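SPbeta prophage-derived uncharacterized protein YomS (Bacillus subtilis, PDB 6I5O) is of unknown function, though it is encoded in the SPbeta prophage and counted among the proteins of a prophage lytic cassette. Local coordinates at residues E31-V35 with G36-E40. Numbering follows the deposited sequence.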
ATOM      1  N   GLU A  31       8.103 -18.769 -21.580  1.00 19.68           N
ATOM      2  CA  GLU A  31       7.154 -19.546 -20.755  1.00 19.79           C
ATOM      3  C   GLU A  31       6.203 -18.583 -20.060  1.00 18.28           C
ATOM      4  O   GLU A  31       6.628 -17.457 -19.698  1.00 18.55           O
ATOM      5  CB  GLU A  31       7.885 -20.408 -19.735  1.00 21.27           C
ATOM      6  CG  GLU A  31       8.841 -21.342 -20.386  1.00 24.98           C
ATOM      7  CD  GLU A  31       8.113 -22.321 -21.291  1.00 27.57           C
ATOM      8  OE1 GLU A  31       7.075 -22.867 -20.898  1.00 29.30           O
ATOM      9  OE2 GLU A  31       8.579 -22.554 -22.414  1.00 36.21           O
ATOM     10  N   GLU A  32       4.962 -19.002 -19.944  1.00 17.73           N
ATOM     11  CA  GLU A  32       3.932 -18.166 -19.290  1.00 16.93           C
ATOM     12  C   GLU A  32       3.760 -18.626 -17.860  1.00 16.58           C
ATOM     13  O   GLU A  32       3.729 -19.848 -17.566  1.00 18.36           O
ATOM     14  CB  GLU A  32       2.585 -18.345 -19.995  1.00 18.40           C
ATOM     15  CG  GLU A  32       2.587 -17.804 -21.412  1.00 20.68           C
ATOM     16  CD  GLU A  32       1.267 -18.017 -22.128  1.00 23.31           C
ATOM     17  OE1 GLU A  32       0.699 -19.071 -22.009  1.00 24.42           O
ATOM     18  OE2 GLU A  32       0.841 -17.151 -22.795  1.00 30.40           O
ATOM     19  N   PHE A  33       3.621 -17.674 -16.953  1.00 15.00           N
ATOM     20  CA  PHE A  33       3.438 -17.985 -15.520  1.00 14.67           C
ATOM     21  C   PHE A  33       1.953 -17.897 -15.205  1.00 13.57           C
ATOM     22  O   PHE A  33       1.366 -16.839 -15.444  1.00 13.86           O
ATOM     23  CB  PHE A  33       4.236 -17.053 -14.641  1.00 14.91           C
ATOM     24  CG  PHE A  33       4.077 -17.360 -13.187  1.00 15.36           C
ATOM     25  CD1 PHE A  33       4.666 -18.482 -12.659  1.00 16.96           C
ATOM     26  CD2 PHE A  33       3.342 -16.532 -12.334  1.00 15.50           C
ATOM     27  CE1 PHE A  33       4.513 -18.798 -11.310  1.00 17.99           C
ATOM     28  CE2 PHE A  33       3.221 -16.866 -10.983  1.00 15.76           C
ATOM     29  CZ  PHE A  33       3.774 -18.030 -10.506  1.00 16.81           C
ATOM     30  N   VAL A  34       1.423 -18.970 -14.673  1.00 13.36           N
ATOM     31  CA  VAL A  34       0.056 -19.011 -14.120  1.00 13.33           C
ATOM     32  C   VAL A  34       0.098 -18.393 -12.736  1.00 12.43           C
ATOM     33  O   VAL A  34       0.753 -18.936 -11.823  1.00 13.04           O
ATOM     34  CB  VAL A  34      -0.496 -20.421 -14.101  1.00 14.32           C
ATOM     35  CG1 VAL A  34      -1.851 -20.522 -13.409  1.00 14.69           C
ATOM     36  CG2 VAL A  34      -0.553 -20.974 -15.518  1.00 15.05           C
ATOM     37  N   VAL A  35      -0.587 -17.261 -12.552  1.00 11.87           N
ATOM     38  CA  VAL A  35      -0.482 -16.477 -11.306  1.00 11.39           C
ATOM     39  C   VAL A  35      -0.935 -17.284 -10.106  1.00 11.29           C
ATOM     40  O   VAL A  35      -0.317 -17.149  -9.044  1.00 10.87           O
ATOM     41  CB  VAL A  35      -1.259 -15.176 -11.518  1.00 11.14           C
ATOM     42  CG1 VAL A  35      -1.360 -14.441 -10.169  1.00 11.28           C
ATOM     43  CG2 VAL A  35      -0.574 -14.287 -12.559  1.00 11.69           C
ATOM     44  N   GLY A  36      -2.006 -18.064 -10.221  1.00 11.24           N
ATOM     45  CA  GLY A  36      -2.443 -18.880  -9.095  1.00 11.45           C
ATOM     46  C   GLY A  36      -2.792 -18.021  -7.883  1.00 10.94           C
ATOM     47  O   GLY A  36      -3.658 -17.129  -8.057  1.00 10.79           O
ATOM     48  N   HIS A  37      -2.179 -18.302  -6.744  1.00 11.32           N
ATOM     49  CA  HIS A  37      -2.502 -17.558  -5.520  1.00 11.10           C
ATOM     50  C   HIS A  37      -1.588 -16.380  -5.293  1.00 11.48           C
ATOM     51  O   HIS A  37      -1.688 -15.766  -4.213  1.00 11.87           O
ATOM     52  CB  HIS A  37      -2.594 -18.504  -4.334  1.00 11.35           C
ATOM     53  CG  HIS A  37      -1.328 -19.175  -3.947  1.00 11.41           C
ATOM     54  ND1 HIS A  37      -1.334 -20.498  -3.579  1.00 11.86           N
ATOM     55  CD2 HIS A  37      -0.068 -18.690  -3.793  1.00 11.27           C
ATOM     56  CE1 HIS A  37      -0.114 -20.824  -3.181  1.00 12.29           C
ATOM     57  NE2 HIS A  37       0.695 -19.736  -3.348  1.00 11.56           N
ATOM     58  N   PHE A  38      -0.695 -16.013  -6.190  1.00 11.00           N
ATOM     59  CA  PHE A  38       0.302 -14.972  -5.929  1.00 11.21           C
ATOM     60  C   PHE A  38      -0.289 -13.588  -6.168  1.00 11.32           C
ATOM     61  O   PHE A  38      -1.326 -13.393  -6.820  1.00 11.10           O
ATOM     62  CB  PHE A  38       1.552 -15.247  -6.762  1.00 10.95           C
ATOM     63  CG  PHE A  38       2.278 -16.476  -6.279  1.00 11.45           C
ATOM     64  CD1 PHE A  38       3.020 -16.457  -5.110  1.00 11.49           C
ATOM     65  CD2 PHE A  38       2.214 -17.676  -6.971  1.00 11.82           C
ATOM     66  CE1 PHE A  38       3.602 -17.612  -4.629  1.00 12.46           C
ATOM     67  CE2 PHE A  38       2.789 -18.840  -6.477  1.00 12.44           C
ATOM     68  CZ  PHE A  38       3.557 -18.787  -5.340  1.00 12.62           C
ATOM     69  N   ARG A  39       0.376 -12.605  -5.559  0.70 11.70           N
ATOM     70  CA  ARG A  39      -0.061 -11.192  -5.651  0.70 11.77           C
ATOM     71  C   ARG A  39       0.929 -10.310  -6.388  0.70 11.60           C
ATOM     72  O   ARG A  39       0.499  -9.345  -7.023  0.70 11.26           O
ATOM     73  CB  ARG A  39      -0.260 -10.569  -4.262  0.70 12.84           C
ATOM     74  CG  ARG A  39      -1.306 -11.217  -3.357  0.70 13.95           C
ATOM     75  CD  ARG A  39      -1.185 -10.564  -1.956  0.70 15.08           C
ATOM     76  NE  ARG A  39      -2.024 -11.105  -0.908  0.70 16.79           N
ATOM     77  CZ  ARG A  39      -3.247 -10.662  -0.658  0.70 17.17           C
ATOM     78  NH1 ARG A  39      -3.803  -9.818  -1.486  0.70 16.68           N
ATOM     79  NH2 ARG A  39      -3.942 -11.086   0.377  0.70 19.43           N
ATOM     80  N   GLU A  40       2.219 -10.554  -6.225  0.60 12.58           N
ATOM     81  CA  GLU A  40       3.265  -9.650  -6.734  0.60 12.90           C
ATOM     82  C   GLU A  40       4.315 -10.478  -7.484  0.60 12.44           C
ATOM     83  O   GLU A  40       4.558 -11.615  -7.137  0.60 12.28           O
ATOM     84  CB  GLU A  40       3.951  -8.889  -5.571  0.60 14.06           C
ATOM     85  CG  GLU A  40       3.010  -8.060  -4.711  0.60 15.62           C
ATOM     86  CD  GLU A  40       3.680  -7.455  -3.483  0.60 19.01           C
ATOM     87  OE1 GLU A  40       4.435  -8.188  -2.678  0.60 20.93           O
ATOM     88  OE2 GLU A  40       3.328  -6.263  -3.280  0.60 26.52           O
TER
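Val35 O accepts a hydrogen bond from Phe38 N at 3.1 Å, closing a tight turn. The bond is nearly straight at the hydrogen, 167°, yet the donor stands above the carbonyl plane and is not aimed at a lone pair. The same oxygen lies at the edge of the Phe38 ring, 3.3 Å from Phe38 CD2, while on the other flank of the turn Val35 CG1 comes to 3.5 Å from Phe38 O. Phe38 CD2 also meets the end of the Phe33 ring, lying at its edge and in its plane: Phe33 CZ is 3.9 Å away, and the two side chains cross at about a right angle. Phe33 reaches forward to this point because its CG is anti to the backbone N (chi1 -179°). The motif is a type II' beta turn from Val35 to Phe38, with Gly36 at its first corner, where the positive phi of 60° suits a residue without a side chain. It leads the chain out of strand 33-34 toward strand 40-46, at whose start Arg39 and Glu40 both face Val117 in a classic beta bulge. His37 CD2 lies over the centre of one face of the Phe38 ring, 3.7 Å above its plane, and His37 NE2 is hydrogen-bonded to Asp14, a bond that would help to hold the imidazole there. Val116 packs against both phenylalanines, and Lys15 of a second subunit hydrogen-bonds to Gly36 O and Phe38 O.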